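Local coordinates for protein ATPase associated with various cellular activities, AAA_5 (Staphylothermus marinus, PDB 6N0S) that probably binds nucleic acid through the EVE-like N-terminal domain of an McrB restriction protein, whose separate AAA+ part is thought to hydrolyse ATP, at residues 9-14 with 50-55; 29-34 with 135-140; 71-76 with 145-150. All blocks are in the same frame, centred on the assembly; numbering follows the deposited sequence.

In the fold
All three contacts join distant parts of one compact EVE-like domain and are partly buried. The centre of interaction 2 lies about 6 Å from the centre of the chain, those of interactions 1 and 3 about 13 and 14 Å from it. Main-chain hydrogen bonds carry two antiparallel pairings: strand 30-34 with strand 132-136 in interaction 2, strand 72-80 with strand 138-148 in interaction 3. The segment of interaction 2 also runs into strand 138-148, and Tyr140 packs there on residues 74-76. Interaction 1 works mainly through side chains, aromatic rings and a lysine closing on the turn between helix 39-52 and strand 54-61. Leucine packing marks interaction 2, whereas interactions 1 and 3 bring lysine chains beside aromatic rings.

Interaction 1 of 3, residues 9-14 with 50-55; sequences FSKYWV and EKFGEL
Lys11 crosses to residues 50-55 with CG anti to its backbone N (chi1 -167°), CD and CE extended, and a bend at chi4 (77°) that turns NZ onto the carbonyl of Glu54. The resulting hydrogen bond, Lys11 NZ to Glu54 O, is 2.7 Å long, its donor modestly tilted from the carbonyl plane. The carboxylate is a more distant neighbour: Glu54 OE2 lies 5.9 Å from Lys11 NZ and makes a long, weak ion pair with Lys56 NZ, so its influence on the Lys11 ammonium is probably only a general electrostatic one. The root of the same side chain makes a CH-pi contact, Lys11 CB standing 4.0 Å from the centroid of the Phe52 ring and almost on its normal. Phe52 also meets Phe9, whose CZ is 3.7 Å from Phe52 CE2. The two planes stand 34° apart, an oblique pair, and Lys51 CB approaches the Phe9 ring at its edge. This contact sits where helix 39-52 ends, Gly53 turns with positive phi, and strand 54-61 enters the mixed sheet parallel to strand 12-17; Lys11 and Trp13 continue the pairing through backbone bonds to Lys56. Deeper in, Leu55 CD2 packs 3.5 Å from Ser10 O, and Leu55 CD1 lies alongside Trp13 CD1. Trp13 NE1 donates to Ser10 O at 2.9 Å; the oxygen is near the indole plane, although the donor stands above the carbonyl plane. Ser10 OG accepts from Tyr12 N at 3.0 Å, an ST turn, and is also hydrogen-bonded to Ile169 O on strand 166-169.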
loop_
_atom_site.group_PDB
_atom_site.type_symbol
_atom_site.label_atom_id
_atom_site.label_comp_id
_atom_site.label_asym_id
_atom_site.label_seq_id
_atom_site.Cartn_x
_atom_site.Cartn_y
_atom_site.Cartn_z
ATOM N N PHE A 9 -0.018 1.739 15.421
ATOM C CA PHE A 9 1.419 1.763 15.695
ATOM C C PHE A 9 1.874 0.310 15.588
ATOM O O PHE A 9 1.404 -0.532 16.352
ATOM C CB PHE A 9 1.716 2.353 17.091
ATOM C CG PHE A 9 3.173 2.381 17.427
ATOM C CD1 PHE A 9 4.022 3.236 16.751
ATOM C CD2 PHE A 9 3.705 1.522 18.376
ATOM C CE1 PHE A 9 5.372 3.257 17.026
ATOM C CE2 PHE A 9 5.075 1.535 18.665
ATOM C CZ PHE A 9 5.904 2.404 17.988
ATOM N N SER A 10 2.688 -0.026 14.584
ATOM C CA SER A 10 2.977 -1.438 14.366
ATOM C C SER A 10 4.140 -1.597 13.408
ATOM O O SER A 10 4.392 -0.745 12.546
ATOM C CB SER A 10 1.765 -2.196 13.806
ATOM O OG SER A 10 2.043 -3.581 13.613
ATOM N N LYS A 11 4.827 -2.727 13.552
ATOM C CA LYS A 11 5.844 -3.093 12.589
ATOM C C LYS A 11 5.228 -3.709 11.337
ATOM O O LYS A 11 5.918 -3.834 10.332
ATOM C CB LYS A 11 6.840 -4.070 13.226
ATOM C CG LYS A 11 8.128 -4.259 12.391
ATOM C CD LYS A 11 9.127 -5.214 13.038
ATOM C CE LYS A 11 10.335 -5.447 12.120
ATOM N NZ LYS A 11 11.317 -4.305 12.127
ATOM N N TYR A 12 3.952 -4.091 11.384
ATOM C CA TYR A 12 3.292 -4.847 10.330
ATOM C C TYR A 12 2.066 -4.074 9.888
ATOM O O TYR A 12 1.222 -3.738 10.726
ATOM C CB TYR A 12 2.908 -6.228 10.837
ATOM C CG TYR A 12 4.111 -6.922 11.442
ATOM C CD1 TYR A 12 5.067 -7.525 10.624
ATOM C CD2 TYR A 12 4.312 -6.936 12.819
ATOM C CE1 TYR A 12 6.174 -8.143 11.158
ATOM C CE2 TYR A 12 5.419 -7.560 13.371
ATOM C CZ TYR A 12 6.342 -8.154 12.541
ATOM O OH TYR A 12 7.438 -8.763 13.079
ATOM N N TRP A 13 1.996 -3.758 8.575
ATOM C CA TRP A 13 0.883 -3.020 7.979
ATOM C C TRP A 13 0.409 -3.766 6.746
ATOM O O TRP A 13 1.166 -4.541 6.139
ATOM C CB TRP A 13 1.273 -1.566 7.601
ATOM C CG TRP A 13 1.512 -0.690 8.788
ATOM C CD1 TRP A 13 2.534 -0.772 9.669
ATOM C CD2 TRP A 13 0.678 0.397 9.236
ATOM N NE1 TRP A 13 2.396 0.201 10.639
ATOM C CE2 TRP A 13 1.263 0.929 10.386
ATOM C CE3 TRP A 13 -0.492 0.973 8.752
ATOM C CZ2 TRP A 13 0.702 2.011 11.075
ATOM C CZ3 TRP A 13 -1.021 2.035 9.394
ATOM C CH2 TRP A 13 -0.446 2.542 10.563
ATOM N N VAL A 14 -0.865 -3.551 6.399
ATOM C CA VAL A 14 -1.473 -4.073 5.168
ATOM C C VAL A 14 -1.801 -2.914 4.240
ATOM O O VAL A 14 -2.370 -1.912 4.667
ATOM C CB VAL A 14 -2.747 -4.880 5.452
ATOM C CG1 VAL A 14 -3.475 -5.250 4.152
ATOM C CG2 VAL A 14 -2.422 -6.158 6.229
ATOM N N GLU A 50 9.703 5.241 12.001
ATOM C CA GLU A 50 10.686 5.920 12.840
ATOM C C GLU A 50 11.073 5.055 14.028
ATOM O O GLU A 50 12.255 4.924 14.355
ATOM C CB GLU A 50 10.123 7.268 13.308
ATOM C CG GLU A 50 11.110 8.198 14.027
ATOM C CD GLU A 50 10.460 9.043 15.153
ATOM O OE1 GLU A 50 10.988 9.050 16.295
ATOM O OE2 GLU A 50 9.422 9.694 14.891
ATOM N N LYS A 51 10.094 4.434 14.677
ATOM C CA LYS A 51 10.401 3.613 15.835
ATOM C C LYS A 51 10.940 2.229 15.459
ATOM O O LYS A 51 11.791 1.702 16.176
ATOM C CB LYS A 51 9.167 3.480 16.731
ATOM C CG LYS A 51 8.694 4.804 17.343
ATOM C CD LYS A 51 9.863 5.589 17.964
ATOM C CE LYS A 51 9.490 6.319 19.223
ATOM N NZ LYS A 51 10.727 6.801 19.918
ATOM N N PHE A 52 10.500 1.618 14.355
ATOM C CA PHE A 52 10.919 0.248 14.074
ATOM C C PHE A 52 12.038 0.129 13.046
ATOM O O PHE A 52 12.635 -0.945 12.939
ATOM C CB PHE A 52 9.726 -0.579 13.609
ATOM C CG PHE A 52 8.697 -0.798 14.662
ATOM C CD1 PHE A 52 8.900 -1.722 15.660
ATOM C CD2 PHE A 52 7.517 -0.085 14.640
ATOM C CE1 PHE A 52 7.944 -1.935 16.631
ATOM C CE2 PHE A 52 6.566 -0.283 15.582
ATOM C CZ PHE A 52 6.776 -1.216 16.604
ATOM N N GLY A 53 12.326 1.178 12.278
ATOM C CA GLY A 53 13.403 1.144 11.304
ATOM C C GLY A 53 13.046 0.455 9.999
ATOM O O GLY A 53 13.407 0.921 8.910
ATOM N N GLU A 54 12.343 -0.668 10.096
ATOM C CA GLU A 54 11.923 -1.427 8.928
ATOM C C GLU A 54 10.537 -2.004 9.194
ATOM O O GLU A 54 10.294 -2.566 10.263
ATOM C CB GLU A 54 12.949 -2.523 8.635
ATOM C CG GLU A 54 12.578 -3.424 7.490
ATOM C CD GLU A 54 13.690 -4.403 7.071
ATOM O OE1 GLU A 54 14.883 -4.020 7.054
ATOM O OE2 GLU A 54 13.352 -5.566 6.750
ATOM N N LEU A 55 9.609 -1.827 8.264
ATOM C CA LEU A 55 8.271 -2.386 8.409
ATOM C C LEU A 55 8.051 -3.494 7.389
ATOM O O LEU A 55 8.645 -3.490 6.303
ATOM C CB LEU A 55 7.189 -1.300 8.233
ATOM C CG LEU A 55 7.284 0.009 8.996
ATOM C CD1 LEU A 55 6.183 0.932 8.555
ATOM C CD2 LEU A 55 7.182 -0.233 10.504
#

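Interaction 2 of 3, residues 29-34 with 135-140; sequences LTLWGM and FRLAEY
Leu31 and Phe135 exchange two backbone hydrogen bonds: Phe135 N to Leu31 O, 2.8 Å and nearly straight at 171°, and Leu31 N to Phe135 O, 3.1 Å. A third bond, Leu137 N to Leu29 O, is longer at 3.2 Å, and its donor stands 49° out of the carbonyl plane. A water takes part at this end as well, donating to Leu29 O at 2.9 Å and to Leu137 O, so Leu29 O accepts from both the amide and the water. Between the two sets of bonds, Thr30 and Arg136 form an antiparallel non-hydrogen-bonded pair, and Thr30 CA comes within 3.3 Å of Phe135 O in a CA-H...O contact. Strand 30-34 is thereby fixed as an outer strand of the small antiparallel sheet, beside strand 132-136. Past Leu137 the chain passes into strand 138-148 of the larger sheet, where Ala138 is backbone hydrogen-bonded to Val78, so this contact lies at the joint between the two sheets. Thr30 and Arg136 point to the face lined by Leu99 and Ile102 of helix 92-105. On the other face, Leu31 CB lies at the edge of the Phe135 ring. Leu137 CG is anti to the carbonyl carbon (chi1 -57°); its side chain crosses that of Leu31 at about a right angle, with Leu137 CD1 3.8 Å from Leu31 CD2. The same CD1 of Leu137 is 3.7 Å from Thr30 O. Leu79 of strand 72-80 packs against both Phe135 and Leu137.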
loop_
_atom_site.group_PDB
_atom_site.type_symbol
_atom_site.label_atom_id
_atom_site.label_comp_id
_atom_site.label_asym_id
_atom_site.label_seq_id
_atom_site.Cartn_x
_atom_site.Cartn_y
_atom_site.Cartn_z
ATOM N N LEU A 29 5.958 -2.234 -5.156
ATOM C CA LEU A 29 6.978 -1.249 -5.473
ATOM C C LEU A 29 6.876 0.040 -4.677
ATOM O O LEU A 29 7.908 0.658 -4.365
ATOM C CB LEU A 29 6.907 -0.909 -6.965
ATOM C CG LEU A 29 7.117 -2.071 -7.909
ATOM C CD1 LEU A 29 6.993 -1.540 -9.343
ATOM C CD2 LEU A 29 8.460 -2.736 -7.672
ATOM N N THR A 30 5.664 0.512 -4.401
ATOM C CA THR A 30 5.508 1.746 -3.645
ATOM C C THR A 30 4.230 1.688 -2.841
ATOM O O THR A 30 3.377 0.821 -3.041
ATOM C CB THR A 30 5.455 3.007 -4.521
ATOM O OG1 THR A 30 4.226 3.021 -5.260
ATOM C CG2 THR A 30 6.629 3.077 -5.473
ATOM N N LEU A 31 4.163 2.617 -1.889
ATOM C CA LEU A 31 2.953 3.043 -1.210
ATOM C C LEU A 31 2.808 4.525 -1.463
ATOM O O LEU A 31 3.761 5.280 -1.263
ATOM C CB LEU A 31 3.017 2.815 0.304
ATOM C CG LEU A 31 3.371 1.411 0.800
ATOM C CD1 LEU A 31 3.399 1.411 2.356
ATOM C CD2 LEU A 31 2.428 0.347 0.290
ATOM N N TRP A 32 1.624 4.948 -1.865
ATOM C CA TRP A 32 1.448 6.366 -2.121
ATOM C C TRP A 32 -0.032 6.680 -2.051
ATOM O O TRP A 32 -0.877 5.799 -2.209
ATOM C CB TRP A 32 2.047 6.733 -3.487
ATOM C CG TRP A 32 1.269 6.235 -4.649
ATOM C CD1 TRP A 32 1.413 5.035 -5.284
ATOM C CD2 TRP A 32 0.238 6.929 -5.331
ATOM N NE1 TRP A 32 0.525 4.937 -6.319
ATOM C CE2 TRP A 32 -0.213 6.092 -6.368
ATOM C CE3 TRP A 32 -0.363 8.180 -5.154
ATOM C CZ2 TRP A 32 -1.231 6.464 -7.236
ATOM C CZ3 TRP A 32 -1.374 8.549 -6.004
ATOM C CH2 TRP A 32 -1.804 7.697 -7.043
ATOM N N GLY A 33 -0.330 7.941 -1.802
ATOM C CA GLY A 33 -1.705 8.357 -1.640
ATOM C C GLY A 33 -1.764 9.833 -1.317
ATOM O O GLY A 33 -0.746 10.487 -1.077
HETATM N N MSE A 34 -2.985 10.344 -1.291
HETATM C CA MSE A 34 -3.220 11.728 -0.986
HETATM C C MSE A 34 -3.323 11.880 0.515
HETATM O O MSE A 34 -4.124 11.209 1.138
HETATM C CB MSE A 34 -4.508 12.220 -1.648
HETATM C CG MSE A 34 -4.814 13.703 -1.393
HETATM SE SE MSE A 34 -6.502 14.259 -2.291
HETATM C CE MSE A 34 -6.106 13.652 -3.953
ATOM N N PHE A 135 6.272 6.218 -0.321
ATOM C CA PHE A 135 7.280 5.359 0.274
ATOM C C PHE A 135 7.783 4.395 -0.789
ATOM O O PHE A 135 6.987 3.760 -1.497
ATOM C CB PHE A 135 6.716 4.566 1.458
ATOM C CG PHE A 135 6.317 5.422 2.630
ATOM C CD1 PHE A 135 7.276 5.984 3.453
ATOM C CD2 PHE A 135 4.994 5.665 2.905
ATOM C CE1 PHE A 135 6.931 6.747 4.541
ATOM C CE2 PHE A 135 4.646 6.447 3.988
ATOM C CZ PHE A 135 5.632 6.987 4.808
ATOM N N ARG A 136 9.099 4.258 -0.887
ATOM C CA ARG A 136 9.691 3.246 -1.760
ATOM C C ARG A 136 9.852 1.950 -0.971
ATOM O O ARG A 136 10.481 1.950 0.088
ATOM C CB ARG A 136 11.033 3.737 -2.300
ATOM C CG ARG A 136 10.893 4.833 -3.345
ATOM C CD ARG A 136 12.212 5.499 -3.626
ATOM N NE ARG A 136 12.344 5.864 -5.030
ATOM C CZ ARG A 136 12.003 7.043 -5.541
ATOM N NH1 ARG A 136 11.503 7.996 -4.768
ATOM N NH2 ARG A 136 12.184 7.277 -6.840
ATOM N N LEU A 137 9.271 0.862 -1.485
ATOM C CA LEU A 137 9.378 -0.481 -0.940
ATOM C C LEU A 137 10.544 -1.240 -1.577
ATOM O O LEU A 137 11.090 -0.844 -2.609
ATOM C CB LEU A 137 8.087 -1.263 -1.201
ATOM C CG LEU A 137 6.821 -0.592 -0.650
ATOM C CD1 LEU A 137 5.587 -1.348 -1.102
ATOM C CD2 LEU A 137 6.889 -0.495 0.867
ATOM N N ALA A 138 10.835 -2.410 -1.008
ATOM C CA ALA A 138 11.898 -3.285 -1.482
ATOM C C ALA A 138 11.510 -4.715 -1.184
ATOM O O ALA A 138 10.732 -4.972 -0.263
ATOM C CB ALA A 138 13.233 -3.003 -0.800
ATOM N N GLU A 139 12.051 -5.639 -1.985
ATOM C CA GLU A 139 12.014 -7.082 -1.731
ATOM C C GLU A 139 10.627 -7.668 -1.844
ATOM O O GLU A 139 10.350 -8.698 -1.242
ATOM C CB GLU A 139 12.591 -7.431 -0.349
ATOM C CG GLU A 139 13.958 -6.789 -0.013
ATOM C CD GLU A 139 14.375 -6.966 1.480
ATOM O OE1 GLU A 139 13.983 -7.974 2.125
ATOM O OE2 GLU A 139 15.088 -6.081 2.015
ATOM N N TYR A 140 9.728 -7.048 -2.605
ATOM C CA TYR A 140 8.422 -7.662 -2.822
ATOM C C TYR A 140 8.590 -9.115 -3.237
ATOM O O TYR A 140 9.427 -9.443 -4.076
ATOM C CB TYR A 140 7.612 -6.920 -3.905
ATOM C CG TYR A 140 6.308 -7.627 -4.141
ATOM C CD1 TYR A 140 5.278 -7.549 -3.210
ATOM C CD2 TYR A 140 6.105 -8.410 -5.280
ATOM C CE1 TYR A 140 4.110 -8.227 -3.402
ATOM C CE2 TYR A 140 4.924 -9.090 -5.464
ATOM C CZ TYR A 140 3.940 -8.987 -4.523
ATOM O OH TYR A 140 2.754 -9.653 -4.682
HETATM O O HOH W 1 10.599 0.499 -5.490
#

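Interaction 3 of 3, residues 71-76 with 145-150; sequences KTFIGE and NPVKYD
Phe73 and Val147 form the tight part of this contact, an antiparallel hydrogen-bonded pair with Phe73 N to Val147 O at 2.8 Å and Val147 N to Phe73 O at 3.1 Å. Val147 O is engaged further: Thr72 CA approaches it to 3.2 Å in a CA-H...O contact, and it lies at the edge of the Phe73 ring, 3.5 Å from Phe73 CD1. Phe73 CG is anti to the carbonyl carbon (chi1 -56°). The buried ring meets that of Tyr60 and touches Val152 and Trp161. These bonds hold strand 138-148, an outermost strand of the mixed five-stranded sheet, along strand 72-80; the N-to-C directions of segments 72-76 and 146-148 make 161°, close to antiparallel. On the other side of strand 72-80, Lys71 and Thr72 both face Ile61, a G1 beta bulge. Tyr149 N adds a bond to Lys71 O at 3.0 Å, its donor standing above the carbonyl plane.

The face of Thr72 and Lys148 is looser. Thr72 CG2 meets the aliphatic chain of the solvent-exposed Lys148 at CD, 4.0 Å away, while Thr72 OG1 bonds to Leu69 O. Beyond the strand end, Lys71 lies alongside Tyr149, pointing the same way; its NZ stands 3.5 Å from Tyr149 CD2, oblique to the ring, which also meets His158.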
loop_
_atom_site.group_PDB
_atom_site.type_symbol
_atom_site.label_atom_id
_atom_site.label_comp_id
_atom_site.label_asym_id
_atom_site.label_seq_id
_atom_site.Cartn_x
_atom_site.Cartn_y
_atom_site.Cartn_z
ATOM N N LYS A 71 -10.118 -10.372 -2.965
ATOM C CA LYS A 71 -10.124 -10.763 -1.557
ATOM C C LYS A 71 -9.031 -11.788 -1.260
ATOM O O LYS A 71 -9.290 -12.892 -0.785
ATOM C CB LYS A 71 -11.494 -11.308 -1.149
ATOM C CG LYS A 71 -12.582 -10.250 -1.038
ATOM C CD LYS A 71 -13.926 -10.862 -0.662
ATOM C CE LYS A 71 -14.722 -9.935 0.240
ATOM N NZ LYS A 71 -13.991 -9.726 1.515
ATOM N N THR A 72 -7.784 -11.398 -1.534
ATOM C CA THR A 72 -6.654 -12.268 -1.225
ATOM C C THR A 72 -5.451 -11.414 -0.872
ATOM O O THR A 72 -5.313 -10.272 -1.324
ATOM C CB THR A 72 -6.317 -13.241 -2.398
ATOM O OG1 THR A 72 -5.377 -12.647 -3.289
ATOM C CG2 THR A 72 -7.549 -13.556 -3.186
ATOM N N PHE A 73 -4.591 -11.978 -0.034
ATOM C CA PHE A 73 -3.292 -11.397 0.241
ATOM C C PHE A 73 -2.323 -12.036 -0.741
ATOM O O PHE A 73 -2.182 -13.260 -0.756
ATOM C CB PHE A 73 -2.884 -11.644 1.694
ATOM C CG PHE A 73 -3.889 -11.134 2.682
ATOM C CD1 PHE A 73 -4.944 -11.926 3.075
ATOM C CD2 PHE A 73 -3.791 -9.866 3.188
ATOM C CE1 PHE A 73 -5.894 -11.470 3.975
ATOM C CE2 PHE A 73 -4.744 -9.388 4.116
ATOM C CZ PHE A 73 -5.796 -10.186 4.476
ATOM N N ILE A 74 -1.655 -11.225 -1.551
ATOM C CA ILE A 74 -0.879 -11.778 -2.653
ATOM C C ILE A 74 0.629 -11.818 -2.400
ATOM O O ILE A 74 1.337 -12.570 -3.078
ATOM C CB ILE A 74 -1.168 -11.035 -3.982
ATOM C CG1 ILE A 74 -0.736 -9.563 -3.915
ATOM C CG2 ILE A 74 -2.652 -11.217 -4.386
ATOM C CD1 ILE A 74 -0.756 -8.906 -5.313
ATOM N N GLY A 75 1.141 -11.026 -1.473
ATOM C CA GLY A 75 2.574 -11.024 -1.241
ATOM C C GLY A 75 2.931 -10.026 -0.171
ATOM O O GLY A 75 2.052 -9.380 0.419
ATOM N N GLU A 76 4.235 -9.880 0.058
ATOM C CA GLU A 76 4.686 -8.932 1.061
ATOM C C GLU A 76 6.000 -8.303 0.646
ATOM O O GLU A 76 6.695 -8.799 -0.234
ATOM C CB GLU A 76 4.807 -9.605 2.435
ATOM C CG GLU A 76 5.648 -10.869 2.481
ATOM C CD GLU A 76 5.803 -11.361 3.907
ATOM O OE1 GLU A 76 6.697 -10.822 4.609
ATOM O OE2 GLU A 76 4.996 -12.229 4.315
ATOM N N ASN A 145 1.170 -19.576 -2.813
ATOM C CA ASN A 145 -0.270 -19.800 -2.711
ATOM C C ASN A 145 -0.913 -18.506 -2.227
ATOM O O ASN A 145 -0.682 -18.111 -1.079
ATOM C CB ASN A 145 -0.617 -20.947 -1.753
ATOM C CG ASN A 145 0.387 -22.090 -1.793
ATOM O OD1 ASN A 145 1.194 -22.288 -0.867
ATOM N ND2 ASN A 145 0.330 -22.859 -2.870
ATOM N N PRO A 146 -1.713 -17.820 -3.034
ATOM C CA PRO A 146 -2.422 -16.637 -2.529
ATOM C C PRO A 146 -3.236 -16.985 -1.288
ATOM O O PRO A 146 -3.923 -18.007 -1.223
ATOM C CB PRO A 146 -3.308 -16.212 -3.708
ATOM C CG PRO A 146 -2.594 -16.777 -4.924
ATOM C CD PRO A 146 -1.976 -18.071 -4.455
ATOM N N VAL A 147 -3.137 -16.139 -0.282
ATOM C CA VAL A 147 -3.887 -16.341 0.947
ATOM C C VAL A 147 -5.267 -15.713 0.779
ATOM O O VAL A 147 -5.410 -14.491 0.780
ATOM C CB VAL A 147 -3.135 -15.757 2.145
ATOM C CG1 VAL A 147 -3.875 -16.066 3.400
ATOM C CG2 VAL A 147 -1.738 -16.331 2.230
ATOM N N LYS A 148 -6.289 -16.552 0.653
ATOM C CA LYS A 148 -7.650 -16.062 0.519
ATOM C C LYS A 148 -8.107 -15.505 1.865
ATOM O O LYS A 148 -7.725 -16.008 2.929
ATOM C CB LYS A 148 -8.598 -17.180 0.050
ATOM C CG LYS A 148 -8.291 -17.840 -1.326
ATOM C CD LYS A 148 -9.090 -17.191 -2.477
ATOM C CE LYS A 148 -8.555 -17.559 -3.888
ATOM N NZ LYS A 148 -8.926 -18.947 -4.352
ATOM N N TYR A 149 -8.898 -14.434 1.804
ATOM C CA TYR A 149 -9.455 -13.821 3.005
ATOM C C TYR A 149 -10.159 -14.843 3.887
ATOM O O TYR A 149 -9.998 -14.846 5.117
ATOM C CB TYR A 149 -10.424 -12.722 2.582
ATOM C CG TYR A 149 -11.293 -12.195 3.699
ATOM C CD1 TYR A 149 -10.733 -11.634 4.828
ATOM C CD2 TYR A 149 -12.682 -12.262 3.613
ATOM C CE1 TYR A 149 -11.530 -11.159 5.860
ATOM C CE2 TYR A 149 -13.493 -11.790 4.632
ATOM C CZ TYR A 149 -12.916 -11.233 5.755
ATOM O OH TYR A 149 -13.719 -10.760 6.787
ATOM N N ASP A 150 -10.948 -15.729 3.274
ATOM C CA ASP A 150 -11.681 -16.730 4.043
ATOM C C ASP A 150 -10.763 -17.593 4.908
ATOM O O ASP A 150 -11.212 -18.130 5.924
ATOM C CB ASP A 150 -12.500 -17.600 3.093
ATOM C CG ASP A 150 -13.506 -18.453 3.823
ATOM O OD1 ASP A 150 -14.469 -17.885 4.397
ATOM O OD2 ASP A 150 -13.325 -19.690 3.838
#